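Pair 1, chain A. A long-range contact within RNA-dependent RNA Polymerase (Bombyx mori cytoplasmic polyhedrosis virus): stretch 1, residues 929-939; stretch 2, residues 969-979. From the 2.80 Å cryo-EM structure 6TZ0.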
# COMPACT_ATOMS: atom_id res chain seq x y z
N LYS A 929 -6.51 8.57 30.50
CA LYS A 929 -5.45 8.12 29.61
C LYS A 929 -5.70 8.57 28.17
O LYS A 929 -4.74 8.89 27.45
CB LYS A 929 -5.33 6.60 29.69
CG LYS A 929 -4.24 5.98 28.85
CD LYS A 929 -2.88 6.50 29.27
CE LYS A 929 -2.50 6.00 30.65
NZ LYS A 929 -1.14 6.47 31.04
N VAL A 930 -6.96 8.66 27.74
CA VAL A 930 -7.28 9.11 26.39
C VAL A 930 -6.93 10.58 26.22
O VAL A 930 -6.29 10.97 25.23
CB VAL A 930 -8.77 8.85 26.08
CG1 VAL A 930 -9.14 9.42 24.72
CG2 VAL A 930 -9.07 7.37 26.12
N ASN A 931 -7.33 11.41 27.19
CA ASN A 931 -6.97 12.83 27.17
C ASN A 931 -5.47 13.03 27.24
O ASN A 931 -4.93 13.91 26.57
CB ASN A 931 -7.64 13.58 28.32
CG ASN A 931 -9.15 13.64 28.19
OD1 ASN A 931 -9.87 13.10 29.02
ND2 ASN A 931 -9.62 14.29 27.14
N GLU A 932 -4.78 12.19 28.02
CA GLU A 932 -3.33 12.31 28.14
C GLU A 932 -2.63 11.96 26.83
O GLU A 932 -1.71 12.68 26.41
CB GLU A 932 -2.83 11.42 29.28
CG GLU A 932 -1.35 11.55 29.53
CD GLU A 932 -0.92 10.81 30.78
OE1 GLU A 932 -1.78 10.22 31.45
OE2 GLU A 932 0.29 10.83 31.08
N LEU A 933 -3.07 10.90 26.15
CA LEU A 933 -2.47 10.52 24.88
C LEU A 933 -2.73 11.56 23.80
O LEU A 933 -1.82 11.90 23.03
CB LEU A 933 -2.98 9.15 24.42
CG LEU A 933 -2.55 7.91 25.20
CD1 LEU A 933 -3.24 6.70 24.62
CD2 LEU A 933 -1.05 7.73 25.18
N ALA A 934 -3.94 12.12 23.75
CA ALA A 934 -4.23 13.11 22.72
C ALA A 934 -3.53 14.44 23.00
O ALA A 934 -3.07 15.11 22.07
CB ALA A 934 -5.73 13.31 22.60
N THR A 935 -3.42 14.82 24.28
CA THR A 935 -2.70 16.03 24.65
C THR A 935 -1.22 15.90 24.33
O THR A 935 -0.59 16.86 23.86
CB THR A 935 -2.90 16.30 26.15
OG1 THR A 935 -4.30 16.38 26.43
CG2 THR A 935 -2.25 17.60 26.57
N SER A 936 -0.64 14.71 24.54
CA SER A 936 0.75 14.51 24.17
C SER A 936 0.94 14.45 22.66
O SER A 936 1.99 14.85 22.16
CB SER A 936 1.28 13.23 24.81
OG SER A 936 0.64 12.09 24.27
N LEU A 937 -0.07 13.96 21.93
CA LEU A 937 0.05 13.89 20.48
C LEU A 937 -0.05 15.27 19.84
O LEU A 937 0.58 15.51 18.81
CB LEU A 937 -1.03 12.96 19.93
CG LEU A 937 -1.11 12.74 18.42
CD1 LEU A 937 0.20 12.21 17.90
CD2 LEU A 937 -2.22 11.76 18.14
N GLU A 938 -0.81 16.19 20.45
CA GLU A 938 -0.92 17.55 19.91
C GLU A 938 0.38 18.35 19.98
O GLU A 938 0.46 19.40 19.34
CB GLU A 938 -1.99 18.34 20.66
CG GLU A 938 -3.38 17.89 20.40
CD GLU A 938 -4.39 18.72 21.15
OE1 GLU A 938 -3.97 19.59 21.95
OE2 GLU A 938 -5.60 18.51 20.96
N GLN A 939 1.38 17.90 20.73
CA GLN A 939 2.60 18.66 20.91
C GLN A 939 3.66 18.33 19.88
O GLN A 939 4.85 18.53 20.15
CB GLN A 939 3.16 18.43 22.31
CG GLN A 939 2.16 18.67 23.42
CD GLN A 939 1.43 19.97 23.26
OE1 GLN A 939 0.22 20.00 23.06
NE2 GLN A 939 2.16 21.07 23.31
N TYR A 969 -12.83 20.66 16.62
CA TYR A 969 -11.55 20.23 16.06
C TYR A 969 -10.52 19.93 17.13
O TYR A 969 -9.63 19.10 16.90
CB TYR A 969 -11.02 21.30 15.11
CG TYR A 969 -9.70 20.94 14.44
CD1 TYR A 969 -9.65 20.02 13.41
CD2 TYR A 969 -8.51 21.54 14.85
CE1 TYR A 969 -8.46 19.70 12.80
CE2 TYR A 969 -7.32 21.22 14.25
CZ TYR A 969 -7.30 20.30 13.22
OH TYR A 969 -6.10 19.99 12.62
N GLY A 970 -10.59 20.59 18.29
CA GLY A 970 -9.70 20.24 19.39
C GLY A 970 -9.96 18.85 19.93
O GLY A 970 -9.05 18.21 20.46
N TYR A 971 -11.19 18.38 19.81
CA TYR A 971 -11.57 17.01 20.08
C TYR A 971 -11.40 16.20 18.80
O TYR A 971 -10.74 16.65 17.85
CB TYR A 971 -13.00 16.99 20.63
CG TYR A 971 -13.14 17.64 21.98
CD1 TYR A 971 -12.07 17.68 22.87
CD2 TYR A 971 -14.31 18.28 22.34
CE1 TYR A 971 -12.19 18.28 24.10
CE2 TYR A 971 -14.44 18.89 23.57
CZ TYR A 971 -13.37 18.89 24.44
OH TYR A 971 -13.49 19.51 25.66
N GLY A 972 -11.95 15.00 18.74
CA GLY A 972 -11.90 14.20 17.52
C GLY A 972 -10.66 13.36 17.40
O GLY A 972 -10.75 12.16 17.10
N LEU A 973 -9.50 13.96 17.60
CA LEU A 973 -8.28 13.18 17.78
C LEU A 973 -8.37 12.37 19.08
O LEU A 973 -7.94 11.21 19.12
CB LEU A 973 -7.08 14.12 17.77
CG LEU A 973 -5.67 13.54 17.69
CD1 LEU A 973 -5.49 12.78 16.40
CD2 LEU A 973 -4.65 14.66 17.77
N GLN A 974 -8.97 12.97 20.12
CA GLN A 974 -9.43 12.22 21.28
C GLN A 974 -10.39 11.12 20.89
O GLN A 974 -10.30 10.00 21.39
CB GLN A 974 -10.12 13.14 22.29
CG GLN A 974 -9.25 14.19 22.93
CD GLN A 974 -9.99 15.00 23.98
OE1 GLN A 974 -11.17 14.77 24.24
NE2 GLN A 974 -9.29 15.95 24.58
N GLU A 975 -11.33 11.42 19.98
CA GLU A 975 -12.30 10.42 19.55
C GLU A 975 -11.64 9.31 18.75
O GLU A 975 -12.01 8.15 18.89
CB GLU A 975 -13.42 11.06 18.74
CG GLU A 975 -14.39 11.90 19.53
CD GLU A 975 -15.52 12.41 18.66
OE1 GLU A 975 -15.43 12.25 17.42
OE2 GLU A 975 -16.51 12.95 19.20
N LYS A 976 -10.66 9.65 17.91
CA LYS A 976 -9.98 8.64 17.10
C LYS A 976 -9.17 7.69 17.98
O LYS A 976 -9.21 6.46 17.79
CB LYS A 976 -9.10 9.33 16.07
CG LYS A 976 -8.56 8.43 14.98
CD LYS A 976 -7.64 9.21 14.06
CE LYS A 976 -8.41 10.22 13.21
NZ LYS A 976 -9.26 9.58 12.18
N ILE A 977 -8.46 8.25 18.97
CA ILE A 977 -7.73 7.43 19.93
C ILE A 977 -8.69 6.60 20.77
O ILE A 977 -8.42 5.43 21.07
CB ILE A 977 -6.80 8.32 20.78
CG1 ILE A 977 -5.69 8.90 19.91
CG2 ILE A 977 -6.18 7.56 21.94
CD1 ILE A 977 -4.85 9.92 20.61
N GLN A 978 -9.85 7.17 21.13
CA GLN A 978 -10.82 6.43 21.93
C GLN A 978 -11.44 5.28 21.15
O GLN A 978 -11.76 4.24 21.74
CB GLN A 978 -11.90 7.39 22.44
CG GLN A 978 -12.78 6.83 23.55
CD GLN A 978 -14.00 6.09 23.05
OE1 GLN A 978 -14.53 6.40 21.98
NE2 GLN A 978 -14.45 5.11 23.81
N LYS A 979 -11.63 5.44 19.84
CA LYS A 979 -12.14 4.34 19.04
C LYS A 979 -11.11 3.23 18.90
O LYS A 979 -11.42 2.06 19.15
CB LYS A 979 -12.58 4.81 17.65
CG LYS A 979 -13.73 5.78 17.63
CD LYS A 979 -15.00 5.17 18.19
CE LYS A 979 -16.14 6.17 18.07
NZ LYS A 979 -15.93 7.33 18.99

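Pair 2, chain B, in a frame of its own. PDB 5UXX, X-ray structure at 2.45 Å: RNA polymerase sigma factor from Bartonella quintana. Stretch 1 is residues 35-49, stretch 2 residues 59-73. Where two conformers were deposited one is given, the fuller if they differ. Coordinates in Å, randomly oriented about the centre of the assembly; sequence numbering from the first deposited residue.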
# COMPACT_ATOMS: atom_id res chain seq x y z
N ASP B 35 -7.23 -9.14 -4.74
CA ASP B 35 -8.62 -8.74 -4.96
C ASP B 35 -8.86 -7.29 -4.58
O ASP B 35 -9.70 -6.61 -5.17
CB ASP B 35 -9.57 -9.65 -4.17
CG ASP B 35 -9.67 -11.04 -4.75
OD1 ASP B 35 -9.29 -11.22 -5.93
OD2 ASP B 35 -10.13 -11.95 -4.04
N LEU B 36 -8.11 -6.82 -3.59
CA LEU B 36 -8.19 -5.44 -3.13
C LEU B 36 -7.83 -4.46 -4.24
O LEU B 36 -8.47 -3.42 -4.40
CB LEU B 36 -7.28 -5.23 -1.92
CG LEU B 36 -7.39 -3.90 -1.17
CD1 LEU B 36 -8.82 -3.66 -0.70
CD2 LEU B 36 -6.43 -3.89 0.00
N VAL B 37 -6.80 -4.80 -5.00
CA VAL B 37 -6.37 -3.98 -6.14
C VAL B 37 -7.45 -3.97 -7.22
O VAL B 37 -7.77 -2.93 -7.79
CB VAL B 37 -5.05 -4.49 -6.74
CG1 VAL B 37 -4.65 -3.64 -7.93
CG2 VAL B 37 -3.96 -4.49 -5.68
N GLN B 38 -8.00 -5.15 -7.50
CA GLN B 38 -9.06 -5.31 -8.49
C GLN B 38 -10.26 -4.42 -8.17
O GLN B 38 -10.77 -3.71 -9.05
CB GLN B 38 -9.50 -6.77 -8.57
CG GLN B 38 -10.30 -7.11 -9.81
CD GLN B 38 -10.47 -8.60 -10.00
OE1 GLN B 38 -9.64 -9.26 -10.62
NE2 GLN B 38 -11.57 -9.15 -9.48
N ASP B 39 -10.72 -4.45 -6.93
CA ASP B 39 -11.85 -3.64 -6.50
C ASP B 39 -11.54 -2.15 -6.60
O ASP B 39 -12.41 -1.35 -6.93
CB ASP B 39 -12.25 -3.99 -5.06
CG ASP B 39 -12.80 -5.40 -4.94
OD1 ASP B 39 -13.22 -5.97 -5.96
OD2 ASP B 39 -12.81 -5.94 -3.81
N THR B 40 -10.30 -1.79 -6.31
CA THR B 40 -9.87 -0.40 -6.38
C THR B 40 -9.92 0.11 -7.82
O THR B 40 -10.37 1.23 -8.08
CB THR B 40 -8.45 -0.22 -5.82
OG1 THR B 40 -8.43 -0.60 -4.44
CG2 THR B 40 -8.00 1.23 -5.94
N LEU B 41 -9.45 -0.72 -8.74
CA LEU B 41 -9.45 -0.39 -10.16
C LEU B 41 -10.86 -0.15 -10.68
O LEU B 41 -11.10 0.77 -11.46
CB LEU B 41 -8.78 -1.50 -10.97
CG LEU B 41 -8.42 -1.18 -12.42
CD1 LEU B 41 -7.31 -0.15 -12.48
CD2 LEU B 41 -8.03 -2.44 -13.17
N MSE B 42 -11.79 -0.99 -10.24
CA MSE B 42 -13.18 -0.88 -10.67
C MSE B 42 -13.84 0.38 -10.13
O MSE B 42 -14.61 1.04 -10.84
CB MSE B 42 -13.98 -2.12 -10.26
CG MSE B 42 -13.86 -3.28 -11.23
SE MSE B 42 -14.88 -4.85 -10.69
CE MSE B 42 -13.84 -5.36 -9.12
N LYS B 43 -13.55 0.72 -8.88
CA LYS B 43 -14.11 1.91 -8.26
C LYS B 43 -13.50 3.18 -8.85
O LYS B 43 -14.20 4.17 -9.06
CB LYS B 43 -13.90 1.88 -6.74
CG LYS B 43 -14.67 0.78 -6.04
CD LYS B 43 -14.43 0.82 -4.54
CE LYS B 43 -15.04 -0.40 -3.85
NZ LYS B 43 -16.52 -0.46 -4.03
N ALA B 44 -12.20 3.14 -9.10
CA ALA B 44 -11.49 4.30 -9.65
C ALA B 44 -11.96 4.61 -11.07
O ALA B 44 -12.07 5.77 -11.45
CB ALA B 44 -9.99 4.06 -9.63
N TRP B 45 -12.24 3.56 -11.84
CA TRP B 45 -12.72 3.73 -13.20
C TRP B 45 -14.10 4.39 -13.21
O TRP B 45 -14.40 5.22 -14.07
CB TRP B 45 -12.77 2.39 -13.94
CG TRP B 45 -12.97 2.55 -15.41
CD1 TRP B 45 -14.16 2.62 -16.08
CD2 TRP B 45 -11.95 2.66 -16.41
NE1 TRP B 45 -13.94 2.77 -17.42
CE2 TRP B 45 -12.59 2.79 -17.65
CE3 TRP B 45 -10.55 2.65 -16.37
CZ2 TRP B 45 -11.88 2.92 -18.85
CZ3 TRP B 45 -9.85 2.78 -17.56
CH2 TRP B 45 -10.52 2.91 -18.78
N ALA B 46 -14.94 4.01 -12.26
CA ALA B 46 -16.28 4.57 -12.16
C ALA B 46 -16.25 6.02 -11.67
O ALA B 46 -17.06 6.84 -12.10
CB ALA B 46 -17.15 3.72 -11.24
N LYS B 47 -15.32 6.32 -10.77
CA LYS B 47 -15.23 7.66 -10.18
C LYS B 47 -14.18 8.54 -10.85
O LYS B 47 -13.84 9.61 -10.34
CB LYS B 47 -14.92 7.56 -8.69
CG LYS B 47 -15.89 6.71 -7.89
CD LYS B 47 -15.29 6.34 -6.54
CE LYS B 47 -15.31 7.52 -5.58
NZ LYS B 47 -14.38 7.32 -4.43
N GLN B 48 -13.66 8.09 -11.99
CA GLN B 48 -12.56 8.77 -12.67
C GLN B 48 -12.88 10.23 -13.01
O GLN B 48 -11.98 11.06 -13.06
CB GLN B 48 -12.16 8.01 -13.94
CG GLN B 48 -13.17 8.01 -15.06
CD GLN B 48 -12.65 7.28 -16.29
OE1 GLN B 48 -11.88 7.83 -17.07
NE2 GLN B 48 -13.06 6.02 -16.44
N ASP B 49 -14.15 10.53 -13.23
CA ASP B 49 -14.56 11.88 -13.61
C ASP B 49 -14.62 12.81 -12.40
O ASP B 49 -14.81 14.01 -12.55
CB ASP B 49 -15.91 11.85 -14.32
CG ASP B 49 -15.85 11.15 -15.66
OD1 ASP B 49 -15.19 11.66 -16.58
OD2 ASP B 49 -16.48 10.08 -15.79
N ALA B 59 -2.11 9.57 -5.07
CA ALA B 59 -2.72 9.74 -3.75
C ALA B 59 -4.22 9.48 -3.81
O ALA B 59 -4.80 8.94 -2.87
CB ALA B 59 -2.44 11.14 -3.22
N TRP B 60 -4.84 9.87 -4.92
CA TRP B 60 -6.26 9.64 -5.13
C TRP B 60 -6.57 8.15 -5.19
O TRP B 60 -7.54 7.67 -4.60
CB TRP B 60 -6.73 10.34 -6.41
CG TRP B 60 -8.21 10.27 -6.65
CD1 TRP B 60 -9.17 10.99 -6.01
CD2 TRP B 60 -8.89 9.45 -7.61
NE1 TRP B 60 -10.41 10.67 -6.50
CE2 TRP B 60 -10.26 9.72 -7.49
CE3 TRP B 60 -8.46 8.52 -8.56
CZ2 TRP B 60 -11.22 9.09 -8.27
CZ3 TRP B 60 -9.42 7.89 -9.34
CH2 TRP B 60 -10.78 8.18 -9.19
N LEU B 61 -5.72 7.42 -5.91
CA LEU B 61 -5.89 5.98 -6.07
C LEU B 61 -5.61 5.23 -4.77
O LEU B 61 -6.33 4.30 -4.41
CB LEU B 61 -4.97 5.46 -7.18
CG LEU B 61 -5.34 5.91 -8.60
CD1 LEU B 61 -4.25 5.54 -9.59
CD2 LEU B 61 -6.66 5.29 -9.02
N PHE B 62 -4.55 5.63 -4.07
CA PHE B 62 -4.18 5.01 -2.81
C PHE B 62 -5.26 5.21 -1.75
O PHE B 62 -5.49 4.34 -0.92
CB PHE B 62 -2.84 5.57 -2.31
CG PHE B 62 -1.64 4.86 -2.86
CD1 PHE B 62 -1.51 4.63 -4.22
CD2 PHE B 62 -0.62 4.44 -2.02
CE1 PHE B 62 -0.40 3.99 -4.74
CE2 PHE B 62 0.50 3.79 -2.53
CZ PHE B 62 0.61 3.57 -3.88
N THR B 63 -5.92 6.36 -1.80
CA THR B 63 -7.00 6.67 -0.87
C THR B 63 -8.16 5.70 -1.04
O THR B 63 -8.74 5.22 -0.06
CB THR B 63 -7.52 8.11 -1.07
OG1 THR B 63 -6.43 9.03 -0.93
CG2 THR B 63 -8.59 8.44 -0.04
N ILE B 64 -8.50 5.40 -2.29
CA ILE B 64 -9.58 4.46 -2.59
C ILE B 64 -9.25 3.06 -2.07
O ILE B 64 -10.09 2.41 -1.44
CB ILE B 64 -9.86 4.38 -4.10
CG1 ILE B 64 -10.37 5.73 -4.61
CG2 ILE B 64 -10.86 3.28 -4.41
CD1 ILE B 64 -10.57 5.78 -6.11
N LEU B 65 -8.02 2.61 -2.31
CA LEU B 65 -7.59 1.29 -1.87
C LEU B 65 -7.53 1.21 -0.35
O LEU B 65 -7.99 0.24 0.25
CB LEU B 65 -6.22 0.93 -2.47
CG LEU B 65 -5.76 -0.52 -2.31
CD1 LEU B 65 -4.99 -0.97 -3.54
CD2 LEU B 65 -4.90 -0.70 -1.07
N ARG B 66 -6.97 2.25 0.27
CA ARG B 66 -6.88 2.31 1.73
C ARG B 66 -8.25 2.21 2.39
O ARG B 66 -8.44 1.45 3.34
CB ARG B 66 -6.21 3.62 2.16
CG ARG B 66 -6.53 4.00 3.60
CD ARG B 66 -6.47 5.50 3.82
NE ARG B 66 -7.23 5.89 5.00
CZ ARG B 66 -6.74 5.92 6.24
NH1 ARG B 66 -5.48 5.58 6.46
NH2 ARG B 66 -7.51 6.29 7.25
N ASN B 67 -9.22 2.96 1.87
CA ASN B 67 -10.54 3.01 2.47
C ASN B 67 -11.31 1.72 2.24
O ASN B 67 -12.07 1.28 3.10
CB ASN B 67 -11.34 4.20 1.92
CG ASN B 67 -10.85 5.52 2.47
OD1 ASN B 67 -10.35 5.60 3.59
ND2 ASN B 67 -11.01 6.58 1.68
N GLU B 68 -11.10 1.10 1.08
CA GLU B 68 -11.72 -0.18 0.78
C GLU B 68 -11.14 -1.27 1.68
O GLU B 68 -11.85 -2.16 2.12
CB GLU B 68 -11.53 -0.54 -0.69
CG GLU B 68 -12.03 -1.93 -1.06
CD GLU B 68 -13.53 -2.10 -0.87
OE1 GLU B 68 -14.25 -1.07 -0.82
OE2 GLU B 68 -13.99 -3.25 -0.77
N PHE B 69 -9.84 -1.17 1.96
CA PHE B 69 -9.16 -2.15 2.80
C PHE B 69 -9.69 -2.13 4.23
O PHE B 69 -10.00 -3.18 4.80
CB PHE B 69 -7.65 -1.89 2.81
CG PHE B 69 -6.92 -2.64 3.89
CD1 PHE B 69 -6.72 -4.00 3.80
CD2 PHE B 69 -6.43 -1.97 5.00
CE1 PHE B 69 -6.05 -4.69 4.80
CE2 PHE B 69 -5.76 -2.65 6.00
CZ PHE B 69 -5.57 -4.01 5.90
N TYR B 70 -9.80 -0.94 4.82
CA TYR B 70 -10.29 -0.81 6.18
C TYR B 70 -11.77 -1.19 6.26
O TYR B 70 -12.25 -1.65 7.29
CB TYR B 70 -10.07 0.61 6.71
CG TYR B 70 -8.63 0.93 7.01
CD1 TYR B 70 -7.94 0.23 7.99
CD2 TYR B 70 -7.95 1.93 6.32
CE1 TYR B 70 -6.61 0.52 8.27
CE2 TYR B 70 -6.63 2.22 6.59
CZ TYR B 70 -5.96 1.51 7.57
OH TYR B 70 -4.65 1.80 7.84
N SER B 71 -12.48 -0.98 5.15
CA SER B 71 -13.87 -1.39 5.05
C SER B 71 -13.99 -2.91 5.13
O SER B 71 -14.89 -3.44 5.78
CB SER B 71 -14.50 -0.87 3.75
OG SER B 71 -15.81 -1.36 3.58
N GLN B 72 -13.08 -3.60 4.46
CA GLN B 72 -13.05 -5.06 4.48
C GLN B 72 -12.72 -5.58 5.88
O GLN B 72 -13.31 -6.56 6.33
CB GLN B 72 -12.02 -5.60 3.48
CG GLN B 72 -12.28 -5.23 2.02
CD GLN B 72 -13.41 -6.02 1.39
OE1 GLN B 72 -14.11 -6.78 2.06
NE2 GLN B 72 -13.58 -5.85 0.08
N MSE B 73 -11.77 -4.93 6.54
CA MSE B 73 -11.37 -5.32 7.89
C MSE B 73 -12.52 -5.20 8.87
O MSE B 73 -12.68 -6.04 9.76
CB MSE B 73 -10.19 -4.47 8.36
CG MSE B 73 -8.89 -4.69 7.60
SE MSE B 73 -8.23 -6.53 7.69
CE MSE B 73 -8.91 -7.20 5.99

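What backbone arrangement do the two pairs share? In each, two helices cross at a steep, mostly antiparallel angle, 125° in pair 1 and 124° in pair 2, and their axes approach to 9.1 Å in both. Fourteen central residues superpose with an RMSD of 0.5 Å. The tightest registered point also matches: the CA atoms of A934(A) and Q974(A) lie 5.5 Å apart, those of T40(B) and L65(B) 5.3 Å apart, and the superposition places A934(A) on T40(B) and Q974(A) on L65(B).

How do the side chains fill this closest point? Both pairs put a small residue there, pointing toward the partner helix. In pair 1 the CB of A934(A) rests 3.6 Å from CG of Q974(A). In pair 2 the OG1 of T40(B) comes within 3.3 Å of CA of L65(B), while its CG2 lies 3.8 Å from CG2 of I64(B). The threonine hydroxyl does not need a partner across the interface, because OG1 of T40(B) donates to O of L36(B), 2.8 Å away in its own helix.

What replaces the apolar centre of pair 1? I977(A) points toward the first helix and packs its CD1 4.1 Å from CD2 of L937(A) and its CG2 4.1 Å from CD1 of L933(A). The matching trio in pair 2 is E68(B), K43(B) and D39(B), all charged. K43(B) NZ and E68(B) OE1 form a long salt bridge at 4.0 Å, whereas D39(B) OD2 and E68(B) OE2 are like charges 4.2 Å apart. The backbone thus accommodates either a greasy cluster or a charged one, and two of the charged side chains still pack through carbon: CG of E68(B) is 3.7 Å from CD1 of L36(B), and CB of K43(B) is 4.1 Å from CG2 of I64(B).

How does each pair complete its apolar packing? V930(A) and L36(B) match with nearly coincident side-chain centres, but the longer leucine reaches CD2 of L65(B) and CB of F69(B) with its own CD2, both at 3.7 Å. V930(A) CG1 lies 3.6 Å from the backbone O of Q974(A) and 4.1 Å from CB of Q978(A), the match of F69(B). L973(A) matches I64(B): the former sets its CD2 3.8 Å from CD2 of L937(A), and the latter brings CD1 4.0 Å from CB of A44(B). That alanine, matched to E938(A), also packs its CB 3.6 Å from CD2 of L61(B). Pair 2 buries 685 Å² between its stretches and pair 1 504 Å², with neither showing a clear hydrogen bond across the contact.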